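Local coordinates for protein TadZ (Pseudomonas aeruginosa, PDB 4LDA) that probably serves pilus assembly as part of a longer protein thought to bind and hydrolyse ATP, of which this is the CheY-like N-terminal domain, at residues A[9-14]-A[58-63]; A[16-21]-A[104-109]; A[38-43]-A[69-74]; A[99-104]-A[121-126]. All coordinates share one frame; numbering follows the deposited sequence.

Overall arrangement
Like other response-regulator receiver domains, this one is a five-stranded parallel sheet with helices packed on it, and four contacts close its loops. From the N terminus, contact 1 brings the turn after strand 4-9 to the loop that leads into helix 61-74. Contact 2 opens next, on helix 13-22, and closes late, on the turn after strand 102-104, so it crosses contact 1. Contact 3, between helices 37-47 and 61-74, is nested inside contact 2 but also crosses contact 1. Contact 4 starts after contacts 1 and 3 have closed, crosses contact 2, shares Ile104 with it, and joins the start of the last strand to the tail beyond helix 110-121.

Contact 1. Residues A[9-14]-A[58-63]; sequences LTQHPG and KSNLVS. With SO4 (sulfate ion), chain I.
Asn60, which meets Gln11 across the contact, has its amide gripped at both ends: OD1 accepts from Gly57 N and ND2 donates to Ser55 O, which fixes the rotation of the group. Between the segments themselves the touch is slight. Gln11 OE1 approaches Asn60 ND2 to 3.1 Å with the two amide planes only 14° apart, yet the angle is too poor for a hydrogen bond. With CG lodged between backbone N and carbonyl carbon (chi1 51°), the extended Gln11 chain reaches across the gap, where NE2 makes a weak bond to Ser55 OG. The loop of Asn60 also holds a sulfate ion, most likely a component of the crystallisation medium. Lys58 N donates to its O4 at 2.8 Å, fairly straight at 160°, and Ser59 OG donates to its O3 at 3.2 Å, so a backbone N-H and a neighbouring hydroxyl grip the anion together. The adjacent strands 4-9 and 51-55 both end here. Though no such role is established for this protein, the loops after these strands occupy the end of the sheet where receiver domains of the CheY-like fold usually carry their phosphorylation site.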
loop_
_atom_site.group_PDB
_atom_site.type_symbol
_atom_site.label_atom_id
_atom_site.label_comp_id
_atom_site.label_asym_id
_atom_site.label_seq_id
_atom_site.Cartn_x
_atom_site.Cartn_y
_atom_site.Cartn_z
ATOM N N LEU A 9 0.828 5.421 -3.170
ATOM C CA LEU A 9 1.943 5.854 -4.000
ATOM C C LEU A 9 1.764 5.152 -5.320
ATOM O O LEU A 9 2.117 3.983 -5.446
ATOM C CB LEU A 9 3.303 5.553 -3.349
ATOM C CG LEU A 9 3.602 6.185 -2.026
ATOM C CD1 LEU A 9 4.768 5.481 -1.361
ATOM C CD2 LEU A 9 3.887 7.665 -2.214
ATOM N N THR A 10 1.066 5.798 -6.245
ATOM C CA THR A 10 0.726 5.236 -7.548
ATOM C C THR A 10 1.672 5.777 -8.592
ATOM O O THR A 10 2.206 6.885 -8.415
ATOM C CB THR A 10 -0.738 5.558 -7.884
ATOM O OG1 THR A 10 -0.950 6.976 -7.790
ATOM C CG2 THR A 10 -1.716 4.827 -6.967
ATOM N N GLN A 11 1.899 5.014 -9.679
ATOM C CA GLN A 11 2.795 5.537 -10.702
ATOM C C GLN A 11 1.975 6.023 -11.942
ATOM O O GLN A 11 2.564 6.619 -12.850
ATOM C CB GLN A 11 3.937 4.582 -11.084
ATOM C CG GLN A 11 3.614 3.165 -11.458
ATOM C CD GLN A 11 4.881 2.316 -11.441
ATOM O OE1 GLN A 11 6.019 2.813 -11.515
ATOM N NE2 GLN A 11 4.708 0.999 -11.368
ATOM N N HIS A 12 0.625 5.908 -11.907
ATOM C CA HIS A 12 -0.260 6.494 -12.919
ATOM C C HIS A 12 -1.688 6.666 -12.309
ATOM O O HIS A 12 -2.051 5.942 -11.381
ATOM C CB HIS A 12 -0.271 5.728 -14.255
ATOM C CG HIS A 12 -0.935 4.404 -14.231
ATOM N ND1 HIS A 12 -2.271 4.272 -14.557
ATOM C CD2 HIS A 12 -0.409 3.177 -14.001
ATOM C CE1 HIS A 12 -2.527 2.978 -14.479
ATOM N NE2 HIS A 12 -1.433 2.278 -14.155
ATOM N N PRO A 13 -2.466 7.683 -12.780
ATOM C CA PRO A 13 -3.784 7.985 -12.164
ATOM C C PRO A 13 -4.818 6.851 -12.196
ATOM O O PRO A 13 -5.689 6.813 -11.314
ATOM C CB PRO A 13 -4.313 9.154 -13.008
ATOM C CG PRO A 13 -3.116 9.768 -13.594
ATOM C CD PRO A 13 -2.141 8.670 -13.833
ATOM N N GLY A 14 -4.737 5.972 -13.205
ATOM C CA GLY A 14 -5.642 4.837 -13.342
ATOM C C GLY A 14 -5.611 3.928 -12.130
ATOM O O GLY A 14 -6.634 3.348 -11.761
ATOM N N LYS A 58 9.955 -2.383 -12.671
ATOM C CA LYS A 58 11.405 -2.572 -12.811
ATOM C C LYS A 58 12.165 -1.242 -12.775
ATOM O O LYS A 58 13.260 -1.205 -12.202
ATOM C CB LYS A 58 11.783 -3.359 -14.083
ATOM C CG LYS A 58 11.489 -4.868 -13.916
ATOM C CD LYS A 58 12.335 -5.835 -14.781
ATOM C CE LYS A 58 13.108 -6.910 -13.995
ATOM N NZ LYS A 58 12.243 -7.822 -13.183
ATOM N N SER A 59 11.572 -0.158 -13.302
ATOM C CA SER A 59 12.205 1.158 -13.356
ATOM C C SER A 59 12.302 1.857 -11.979
ATOM O O SER A 59 13.282 2.574 -11.754
ATOM C CB SER A 59 11.441 2.070 -14.310
ATOM O OG SER A 59 10.102 2.277 -13.888
ATOM N N ASN A 60 11.296 1.685 -11.076
ATOM C CA ASN A 60 11.314 2.384 -9.786
ATOM C C ASN A 60 11.631 1.465 -8.580
ATOM O O ASN A 60 11.709 1.963 -7.453
ATOM C CB ASN A 60 9.955 3.069 -9.548
ATOM C CG ASN A 60 8.769 2.176 -9.232
ATOM O OD1 ASN A 60 8.841 0.943 -9.233
ATOM N ND2 ASN A 60 7.646 2.795 -8.898
ATOM N N LEU A 61 11.820 0.150 -8.815
ATOM C CA LEU A 61 12.023 -0.868 -7.781
ATOM C C LEU A 61 13.150 -0.542 -6.782
ATOM O O LEU A 61 12.961 -0.805 -5.602
ATOM C CB LEU A 61 12.322 -2.226 -8.411
ATOM C CG LEU A 61 12.258 -3.459 -7.499
ATOM C CD1 LEU A 61 10.919 -3.572 -6.800
ATOM C CD2 LEU A 61 12.509 -4.710 -8.295
ATOM N N VAL A 62 14.299 -0.004 -7.232
ATOM C CA VAL A 62 15.447 0.269 -6.358
ATOM C C VAL A 62 15.098 1.401 -5.348
ATOM O O VAL A 62 15.236 1.176 -4.140
ATOM C CB VAL A 62 16.725 0.592 -7.182
ATOM C CG1 VAL A 62 17.877 1.036 -6.286
ATOM C CG2 VAL A 62 17.148 -0.615 -8.015
ATOM N N SER A 63 14.628 2.576 -5.830
ATOM C CA SER A 63 14.287 3.716 -4.968
ATOM C C SER A 63 13.018 3.457 -4.125
ATOM O O SER A 63 13.008 3.818 -2.947
ATOM C CB SER A 63 14.102 4.988 -5.794
ATOM O OG SER A 63 13.094 4.872 -6.787
HETATM S S SO4 I . 8.120 -1.186 -15.495
HETATM O O1 SO4 I . 6.897 -1.179 -16.305
HETATM O O2 SO4 I . 9.291 -1.015 -16.347
HETATM O O3 SO4 I . 8.078 -0.099 -14.495
HETATM O O4 SO4 I . 8.206 -2.491 -14.823
#

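Contact 2. Residues A[16-21]-A[104-109]; sequences LDWLQN and ITYGAR
Trp18 on helix 13-22 lays its indole against the turn formed by Thr105 to Ala108, and the close packing lies over one face and along the N-H edge of the ring. At the edge, NE1 donates to Ala108 O at 2.9 Å, a nearly straight bond (170°) that lies in the indole plane and meets a lone pair of the carbonyl. Over one face come backbone groups of the turn: Gly107 N is 3.4 Å from Trp18 CE2, Tyr106 CA sits 3.9 Å from the centroid of the Trp18 six-membered ring, and Gly107 CA lies over the five-membered ring, the last two as CH-pi contacts. Tyr106 turns its own edge to the same indole in an offset edge-to-face pair, with planes at 89°. Trp18 CH2 meets the methyl Ile104 CD1 at 3.6 Å, approaching obliquely. The indole can reach this far because CG stands anti to the backbone N (chi1 166°). On the inner side Ile104 also touches Leu113 and Leu116 of helix 110-121 and Val81 and Ile83 of strand 79-83. The outer side is looser: Tyr106 and Gly107 are largely exposed, Tyr106 gains a further edge-to-face partner in His12, and the turn itself is closed by a weak bond from Ala108 N to Thr105 O. Gly107 takes the positive phi expected of the third residue in a type II turn. In fold terms, the tryptophan of the first helix is packed against the loop joining the last strand to the last helix, two elements that lie side by side in the CheY-like fold.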
loop_
_atom_site.group_PDB
_atom_site.type_symbol
_atom_site.label_atom_id
_atom_site.label_comp_id
_atom_site.label_asym_id
_atom_site.label_seq_id
_atom_site.Cartn_x
_atom_site.Cartn_y
_atom_site.Cartn_z
ATOM N N LEU A 16 -4.858 4.963 -8.926
ATOM C CA LEU A 16 -5.494 5.682 -7.835
ATOM C C LEU A 16 -7.022 5.568 -7.930
ATOM O O LEU A 16 -7.665 5.322 -6.907
ATOM C CB LEU A 16 -5.061 7.144 -7.820
ATOM C CG LEU A 16 -5.539 7.948 -6.608
ATOM C CD1 LEU A 16 -4.889 7.450 -5.302
ATOM C CD2 LEU A 16 -5.332 9.425 -6.825
ATOM N N ASP A 17 -7.589 5.708 -9.144
ATOM C CA ASP A 17 -9.025 5.577 -9.380
ATOM C C ASP A 17 -9.503 4.172 -9.032
ATOM O O ASP A 17 -10.523 4.040 -8.366
ATOM C CB ASP A 17 -9.384 5.916 -10.836
ATOM C CG ASP A 17 -9.227 7.380 -11.189
ATOM O OD1 ASP A 17 -9.409 8.233 -10.290
ATOM O OD2 ASP A 17 -8.983 7.682 -12.380
ATOM N N TRP A 18 -8.749 3.132 -9.456
ATOM C CA TRP A 18 -9.021 1.716 -9.204
ATOM C C TRP A 18 -9.043 1.432 -7.689
ATOM O O TRP A 18 -9.969 0.782 -7.195
ATOM C CB TRP A 18 -7.975 0.842 -9.918
ATOM C CG TRP A 18 -7.921 -0.606 -9.481
ATOM C CD1 TRP A 18 -8.839 -1.583 -9.734
ATOM C CD2 TRP A 18 -6.816 -1.255 -8.829
ATOM N NE1 TRP A 18 -8.402 -2.780 -9.227
ATOM C CE2 TRP A 18 -7.163 -2.608 -8.665
ATOM C CE3 TRP A 18 -5.591 -0.805 -8.309
ATOM C CZ2 TRP A 18 -6.302 -3.534 -8.046
ATOM C CZ3 TRP A 18 -4.753 -1.716 -7.674
ATOM C CH2 TRP A 18 -5.097 -3.066 -7.569
ATOM N N LEU A 19 -8.074 1.982 -6.954
ATOM C CA LEU A 19 -8.021 1.846 -5.505
ATOM C C LEU A 19 -9.200 2.548 -4.830
ATOM O O LEU A 19 -9.867 1.919 -4.010
ATOM C CB LEU A 19 -6.702 2.399 -4.935
ATOM C CG LEU A 19 -5.418 1.621 -5.205
ATOM C CD1 LEU A 19 -4.229 2.394 -4.704
ATOM C CD2 LEU A 19 -5.451 0.231 -4.579
ATOM N N GLN A 20 -9.464 3.831 -5.181
ATOM C CA GLN A 20 -10.529 4.654 -4.601
ATOM C C GLN A 20 -11.912 4.057 -4.816
ATOM O O GLN A 20 -12.717 4.053 -3.883
ATOM C CB GLN A 20 -10.501 6.081 -5.170
ATOM C CG GLN A 20 -9.406 6.929 -4.547
ATOM C CD GLN A 20 -9.187 8.300 -5.149
ATOM O OE1 GLN A 20 -9.515 8.569 -6.306
ATOM N NE2 GLN A 20 -8.471 9.149 -4.426
ATOM N N ASN A 21 -12.189 3.573 -6.034
ATOM C CA ASN A 21 -13.481 3.002 -6.406
ATOM C C ASN A 21 -13.708 1.662 -5.749
ATOM O O ASN A 21 -14.809 1.423 -5.262
ATOM C CB ASN A 21 -13.601 2.860 -7.932
ATOM C CG ASN A 21 -13.724 4.178 -8.681
ATOM O OD1 ASN A 21 -14.119 5.222 -8.131
ATOM N ND2 ASN A 21 -13.427 4.159 -9.969
ATOM N N ILE A 104 -0.645 -7.106 -5.055
ATOM C CA ILE A 104 -1.842 -7.165 -5.896
ATOM C C ILE A 104 -1.488 -6.618 -7.275
ATOM O O ILE A 104 -0.531 -5.860 -7.419
ATOM C CB ILE A 104 -3.072 -6.427 -5.265
ATOM C CG1 ILE A 104 -2.726 -4.975 -4.864
ATOM C CG2 ILE A 104 -3.596 -7.230 -4.051
ATOM C CD1 ILE A 104 -3.875 -4.097 -4.388
ATOM N N THR A 105 -2.225 -7.050 -8.288
ATOM C CA THR A 105 -2.006 -6.565 -9.642
ATOM C C THR A 105 -3.111 -5.560 -9.952
ATOM O O THR A 105 -4.287 -5.781 -9.648
ATOM C CB THR A 105 -1.914 -7.710 -10.680
ATOM O OG1 THR A 105 -0.832 -8.557 -10.316
ATOM C CG2 THR A 105 -1.670 -7.210 -12.111
ATOM N N TYR A 106 -2.690 -4.428 -10.537
ATOM C CA TYR A 106 -3.578 -3.367 -10.976
ATOM C C TYR A 106 -4.636 -3.924 -11.920
ATOM O O TYR A 106 -4.303 -4.620 -12.873
ATOM C CB TYR A 106 -2.770 -2.257 -11.649
ATOM C CG TYR A 106 -3.603 -1.281 -12.432
ATOM C CD1 TYR A 106 -4.556 -0.489 -11.802
ATOM C CD2 TYR A 106 -3.392 -1.094 -13.791
ATOM C CE1 TYR A 106 -5.337 0.410 -12.524
ATOM C CE2 TYR A 106 -4.154 -0.192 -14.522
ATOM C CZ TYR A 106 -5.112 0.575 -13.880
ATOM O OH TYR A 106 -5.867 1.473 -14.583
ATOM N N GLY A 107 -5.893 -3.657 -11.618
ATOM C CA GLY A 107 -7.008 -4.147 -12.413
ATOM C C GLY A 107 -7.655 -5.387 -11.839
ATOM O O GLY A 107 -8.510 -6.002 -12.485
ATOM N N ALA A 108 -7.236 -5.785 -10.639
ATOM C CA ALA A 108 -7.830 -6.941 -9.961
ATOM C C ALA A 108 -9.261 -6.601 -9.525
ATOM O O ALA A 108 -9.562 -5.432 -9.307
ATOM C CB ALA A 108 -6.981 -7.342 -8.770
ATOM N N ARG A 109 -10.147 -7.600 -9.404
ATOM C CA ARG A 109 -11.538 -7.388 -8.974
ATOM C C ARG A 109 -11.591 -6.584 -7.672
ATOM O O ARG A 109 -10.733 -6.779 -6.803
ATOM C CB ARG A 109 -12.257 -8.743 -8.782
ATOM C CG ARG A 109 -12.467 -9.484 -10.074
ATOM C CD ARG A 109 -13.109 -10.831 -9.855
ATOM N NE ARG A 109 -13.253 -11.548 -11.123
ATOM C CZ ARG A 109 -13.781 -12.761 -11.245
ATOM N NH1 ARG A 109 -14.223 -13.412 -10.176
ATOM N NH2 ARG A 109 -13.873 -13.332 -12.440
#

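Contact 3. Residues A[38-43]-A[69-74]; sequences EELLAL and EGLVSA
Leu71 on helix 61-74 pushes its two methyls against a pair of leucines on helix 37-47, touching both Leu40 and Leu41. Its CD1 meets Leu40 CD2 at 3.7 Å, the side chains crossing at about a right angle. Leu71 CD2 lies between both leucines, 3.8 Å from Leu41 CD2 and equally near Leu40 CD2; here Leu41 and Leu71 pass alongside each other in opposite directions. Leu41 then bridges onward: its CD1 rests 3.8 Å from Ala74 CB, one turn further along, where the small side chain lets the leucine lie close to the helix. The two leucines reach the interface differently. Leu40 has CG anti to the backbone N (chi1 -156°), whereas in Leu41 CG is anti to the carbonyl carbon (chi1 -69°), which brings its methyls round to the other helix although its first bond does not aim there. The short helical segments run roughly the same way, at 47°, with axes 10.7 Å apart. Beneath them, Leu40 and Leu71 both reach Leu52 of strand 51-55, and Leu71 also touches Leu37 and Leu44, so the pairing continues into the core between helices and sheet. No polar atom takes part across the gap; Ser73 OG, on another side of its helix, bonds back to Glu69 O. Such a methyl-only interface implies cohesion from van der Waals packing and burial of apolar surface, most complete at Leu40 and Leu71, with no directional bond to fix the angle between the helices.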
loop_
_atom_site.group_PDB
_atom_site.type_symbol
_atom_site.label_atom_id
_atom_site.label_comp_id
_atom_site.label_asym_id
_atom_site.label_seq_id
_atom_site.Cartn_x
_atom_site.Cartn_y
_atom_site.Cartn_z
ATOM N N GLU A 38 10.095 11.171 5.059
ATOM C CA GLU A 38 9.673 12.101 6.106
ATOM C C GLU A 38 8.255 12.634 5.837
ATOM O O GLU A 38 7.427 12.631 6.755
ATOM C CB GLU A 38 10.664 13.269 6.287
ATOM C CG GLU A 38 11.171 14.001 5.049
ATOM C CD GLU A 38 12.030 15.224 5.314
ATOM O OE1 GLU A 38 12.036 15.715 6.467
ATOM O OE2 GLU A 38 12.650 15.727 4.348
ATOM N N GLU A 39 7.976 13.055 4.580
ATOM C CA GLU A 39 6.671 13.576 4.127
ATOM C C GLU A 39 5.601 12.498 4.223
ATOM O O GLU A 39 4.497 12.754 4.713
ATOM C CB GLU A 39 6.746 14.109 2.679
ATOM C CG GLU A 39 7.577 15.371 2.515
ATOM C CD GLU A 39 7.821 15.871 1.102
ATOM O OE1 GLU A 39 7.636 15.086 0.143
ATOM O OE2 GLU A 39 8.260 17.036 0.956
ATOM N N LEU A 40 5.947 11.286 3.774
ATOM C CA LEU A 40 5.079 10.114 3.771
ATOM C C LEU A 40 4.721 9.681 5.197
ATOM O O LEU A 40 3.578 9.337 5.444
ATOM C CB LEU A 40 5.805 9.002 3.037
ATOM C CG LEU A 40 4.967 7.925 2.428
ATOM C CD1 LEU A 40 3.989 8.501 1.428
ATOM C CD2 LEU A 40 5.851 6.944 1.728
ATOM N N LEU A 41 5.678 9.750 6.142
ATOM C CA LEU A 41 5.419 9.404 7.542
ATOM C C LEU A 41 4.466 10.422 8.176
ATOM O O LEU A 41 3.586 10.018 8.931
ATOM C CB LEU A 41 6.714 9.294 8.362
ATOM C CG LEU A 41 7.641 8.116 8.031
ATOM C CD1 LEU A 41 8.932 8.242 8.751
ATOM C CD2 LEU A 41 6.998 6.752 8.325
ATOM N N ALA A 42 4.609 11.728 7.821
ATOM C CA ALA A 42 3.731 12.823 8.269
ATOM C C ALA A 42 2.299 12.612 7.784
ATOM O O ALA A 42 1.363 12.812 8.557
ATOM C CB ALA A 42 4.245 14.153 7.761
ATOM N N LEU A 43 2.138 12.185 6.514
ATOM C CA LEU A 43 0.845 11.923 5.885
ATOM C C LEU A 43 0.156 10.666 6.478
ATOM O O LEU A 43 -1.064 10.649 6.601
ATOM C CB LEU A 43 1.039 11.747 4.381
ATOM C CG LEU A 43 -0.135 12.131 3.524
ATOM C CD1 LEU A 43 -0.182 13.645 3.319
ATOM C CD2 LEU A 43 -0.067 11.434 2.188
ATOM N N GLU A 69 11.467 -0.189 2.849
ATOM C CA GLU A 69 12.400 -0.568 3.915
ATOM C C GLU A 69 12.413 0.486 5.042
ATOM O O GLU A 69 12.339 0.117 6.217
ATOM C CB GLU A 69 13.819 -0.770 3.353
ATOM C CG GLU A 69 13.987 -2.034 2.518
ATOM C CD GLU A 69 15.303 -2.235 1.781
ATOM O OE1 GLU A 69 16.265 -1.474 2.037
ATOM O OE2 GLU A 69 15.369 -3.168 0.946
ATOM N N GLY A 70 12.455 1.770 4.663
ATOM C CA GLY A 70 12.434 2.911 5.577
ATOM C C GLY A 70 11.131 3.067 6.337
ATOM O O GLY A 70 11.147 3.349 7.543
ATOM N N LEU A 71 9.995 2.891 5.631
ATOM C CA LEU A 71 8.639 2.953 6.194
ATOM C C LEU A 71 8.407 1.866 7.236
ATOM O O LEU A 71 7.921 2.159 8.322
ATOM C CB LEU A 71 7.563 2.813 5.095
ATOM C CG LEU A 71 7.300 3.997 4.220
ATOM C CD1 LEU A 71 6.583 3.574 2.968
ATOM C CD2 LEU A 71 6.527 5.063 4.962
ATOM N N VAL A 72 8.724 0.611 6.876
ATOM C CA VAL A 72 8.556 -0.585 7.702
ATOM C C VAL A 72 9.473 -0.461 8.972
ATOM O O VAL A 72 9.042 -0.840 10.065
ATOM C CB VAL A 72 8.824 -1.854 6.850
ATOM C CG1 VAL A 72 9.020 -3.095 7.703
ATOM C CG2 VAL A 72 7.686 -2.072 5.857
ATOM N N SER A 73 10.670 0.146 8.843
ATOM C CA SER A 73 11.557 0.397 9.984
ATOM C C SER A 73 10.920 1.387 10.962
ATOM O O SER A 73 10.898 1.134 12.170
ATOM C CB SER A 73 12.915 0.933 9.525
ATOM O OG SER A 73 13.655 -0.019 8.780
ATOM N N ALA A 74 10.390 2.502 10.428
ATOM C CA ALA A 74 9.788 3.581 11.205
ATOM C C ALA A 74 8.415 3.191 11.779
ATOM O O ALA A 74 8.116 3.542 12.919
ATOM C CB ALA A 74 9.653 4.820 10.338
#

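Contact 4. Residues A[99-104]-A[121-126]; sequences GARDFI and GGRLPS
This is a surface contact between two like charges, placed where the chain enters the edge strand 102-104 and where it leaves helix 110-121. Arg101 and Arg123 reach toward each other from the two segments and overlap at their guanidinium groups. As modelled, Arg101 NH1 comes within 3.0 Å of Arg123 NH2 and 3.2 Å of Arg123 NE. Since all of these nitrogens are donors, neither approach is a hydrogen bond. Each terminal nitrogen stands over one face of the other guanidinium, and the planes are tilted by 39°, so the groups overlap partially, short of a flat stack. Arg101 CZ lies 3.4 Å from Arg123 NH2, which shows how far the overlap extends beyond the two closest nitrogens. Both chains bend at chi3, in opposite senses (-70° in Arg101, 68° in Arg123), and these bends turn the charged ends to face each other. Such closeness would probably cost electrostatic energy, which solvent, and possibly crystal packing, could partly offset. At 2.4 Å resolution so short an approach is doubtful, and the unstaggered chi1 of Arg123 adds to the doubt. Arg101 has further partners: a weak hydrogen bond from NH2 to Pro76 O and apolar contact with Leu120. Before Arg101 in the chain, Gly99 ends helix 89-98 in a Schellman motif, after which Arg101 pairs through its backbone with Val80. The contact thus lies at the rim of the domain, with strand 79-83 beside Arg101, helix 110-121 against its side chain, and the C-terminal tail carrying Arg123 across from it.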
loop_
_atom_site.group_PDB
_atom_site.type_symbol
_atom_site.label_atom_id
_atom_site.label_comp_id
_atom_site.label_asym_id
_atom_site.label_seq_id
_atom_site.Cartn_x
_atom_site.Cartn_y
_atom_site.Cartn_z
ATOM N N GLY A 99 9.672 -5.454 2.614
ATOM C CA GLY A 99 8.772 -5.388 3.763
ATOM C C GLY A 99 7.292 -5.362 3.446
ATOM O O GLY A 99 6.479 -5.267 4.369
ATOM N N ALA A 100 6.917 -5.453 2.151
ATOM C CA ALA A 100 5.515 -5.472 1.741
ATOM C C ALA A 100 4.842 -6.767 2.206
ATOM O O ALA A 100 5.370 -7.848 2.002
ATOM C CB ALA A 100 5.387 -5.308 0.240
ATOM N N ARG A 101 3.716 -6.633 2.904
ATOM C CA ARG A 101 2.924 -7.710 3.499
ATOM C C ARG A 101 2.178 -8.501 2.404
ATOM O O ARG A 101 2.032 -9.723 2.544
ATOM C CB ARG A 101 1.928 -7.079 4.513
ATOM C CG ARG A 101 1.417 -8.005 5.625
ATOM C CD ARG A 101 0.975 -7.214 6.858
ATOM N NE ARG A 101 2.112 -6.608 7.574
ATOM C CZ ARG A 101 2.022 -5.874 8.687
ATOM N NH1 ARG A 101 0.837 -5.624 9.234
ATOM N NH2 ARG A 101 3.116 -5.376 9.252
ATOM N N ASP A 102 1.692 -7.795 1.357
ATOM C CA ASP A 102 0.924 -8.391 0.265
ATOM C C ASP A 102 1.283 -7.734 -1.092
ATOM O O ASP A 102 1.922 -6.677 -1.114
ATOM C CB ASP A 102 -0.586 -8.258 0.559
ATOM C CG ASP A 102 -1.019 -8.866 1.889
ATOM O OD1 ASP A 102 -0.910 -8.172 2.927
ATOM O OD2 ASP A 102 -1.482 -10.027 1.888
ATOM N N PHE A 103 0.898 -8.392 -2.213
ATOM C CA PHE A 103 1.132 -7.947 -3.592
ATOM C C PHE A 103 -0.126 -8.171 -4.438
ATOM O O PHE A 103 -0.616 -9.301 -4.522
ATOM C CB PHE A 103 2.324 -8.730 -4.180
ATOM C CG PHE A 103 2.932 -8.132 -5.430
ATOM C CD1 PHE A 103 2.306 -8.275 -6.666
ATOM C CD2 PHE A 103 4.174 -7.510 -5.386
ATOM C CE1 PHE A 103 2.888 -7.775 -7.814
ATOM C CE2 PHE A 103 4.742 -6.972 -6.536
ATOM C CZ PHE A 103 4.105 -7.121 -7.741
ATOM N N ILE A 104 -0.645 -7.106 -5.055
ATOM C CA ILE A 104 -1.842 -7.165 -5.896
ATOM C C ILE A 104 -1.488 -6.618 -7.275
ATOM O O ILE A 104 -0.531 -5.860 -7.419
ATOM C CB ILE A 104 -3.072 -6.427 -5.265
ATOM C CG1 ILE A 104 -2.726 -4.975 -4.864
ATOM C CG2 ILE A 104 -3.596 -7.230 -4.051
ATOM C CD1 ILE A 104 -3.875 -4.097 -4.388
ATOM N N GLY A 121 -7.337 -6.143 8.607
ATOM C CA GLY A 121 -8.028 -5.580 9.763
ATOM C C GLY A 121 -8.210 -6.580 10.888
ATOM O O GLY A 121 -8.083 -6.224 12.067
ATOM N N GLY A 122 -8.480 -7.839 10.515
ATOM C CA GLY A 122 -8.671 -8.953 11.442
ATOM C C GLY A 122 -7.403 -9.502 12.061
ATOM O O GLY A 122 -7.481 -10.320 12.967
ATOM N N ARG A 123 -6.240 -9.031 11.596
ATOM C CA ARG A 123 -4.874 -9.419 11.966
ATOM C C ARG A 123 -4.462 -8.987 13.380
ATOM O O ARG A 123 -3.702 -9.708 14.027
ATOM C CB ARG A 123 -3.898 -8.761 10.973
ATOM C CG ARG A 123 -2.918 -9.681 10.282
ATOM C CD ARG A 123 -1.918 -8.884 9.446
ATOM N NE ARG A 123 -1.002 -8.083 10.270
ATOM C CZ ARG A 123 0.213 -8.475 10.654
ATOM N NH1 ARG A 123 0.697 -9.649 10.262
ATOM N NH2 ARG A 123 0.964 -7.684 11.411
ATOM N N LEU A 124 -4.880 -7.797 13.835
ATOM C CA LEU A 124 -4.427 -7.299 15.138
ATOM C C LEU A 124 -5.556 -6.869 16.070
ATOM O O LEU A 124 -6.544 -6.294 15.593
ATOM C CB LEU A 124 -3.490 -6.068 14.974
ATOM C CG LEU A 124 -2.153 -6.178 14.214
ATOM C CD1 LEU A 124 -1.353 -4.912 14.416
ATOM C CD2 LEU A 124 -1.305 -7.335 14.700
ATOM N N PRO A 125 -5.356 -7.026 17.414
ATOM C CA PRO A 125 -6.343 -6.522 18.375
ATOM C C PRO A 125 -6.589 -5.017 18.243
ATOM O O PRO A 125 -5.694 -4.260 17.859
ATOM C CB PRO A 125 -5.703 -6.832 19.725
ATOM C CG PRO A 125 -4.787 -7.947 19.456
ATOM C CD PRO A 125 -4.223 -7.658 18.124
ATOM N N SER A 126 -7.819 -4.600 18.584
ATOM C CA SER A 126 -8.312 -3.226 18.534
ATOM C C SER A 126 -7.890 -2.455 19.790
ATOM O O SER A 126 -7.217 -1.434 19.658
ATOM C CB SER A 126 -9.836 -3.202 18.376
ATOM O OG SER A 126 -10.284 -4.129 17.398
#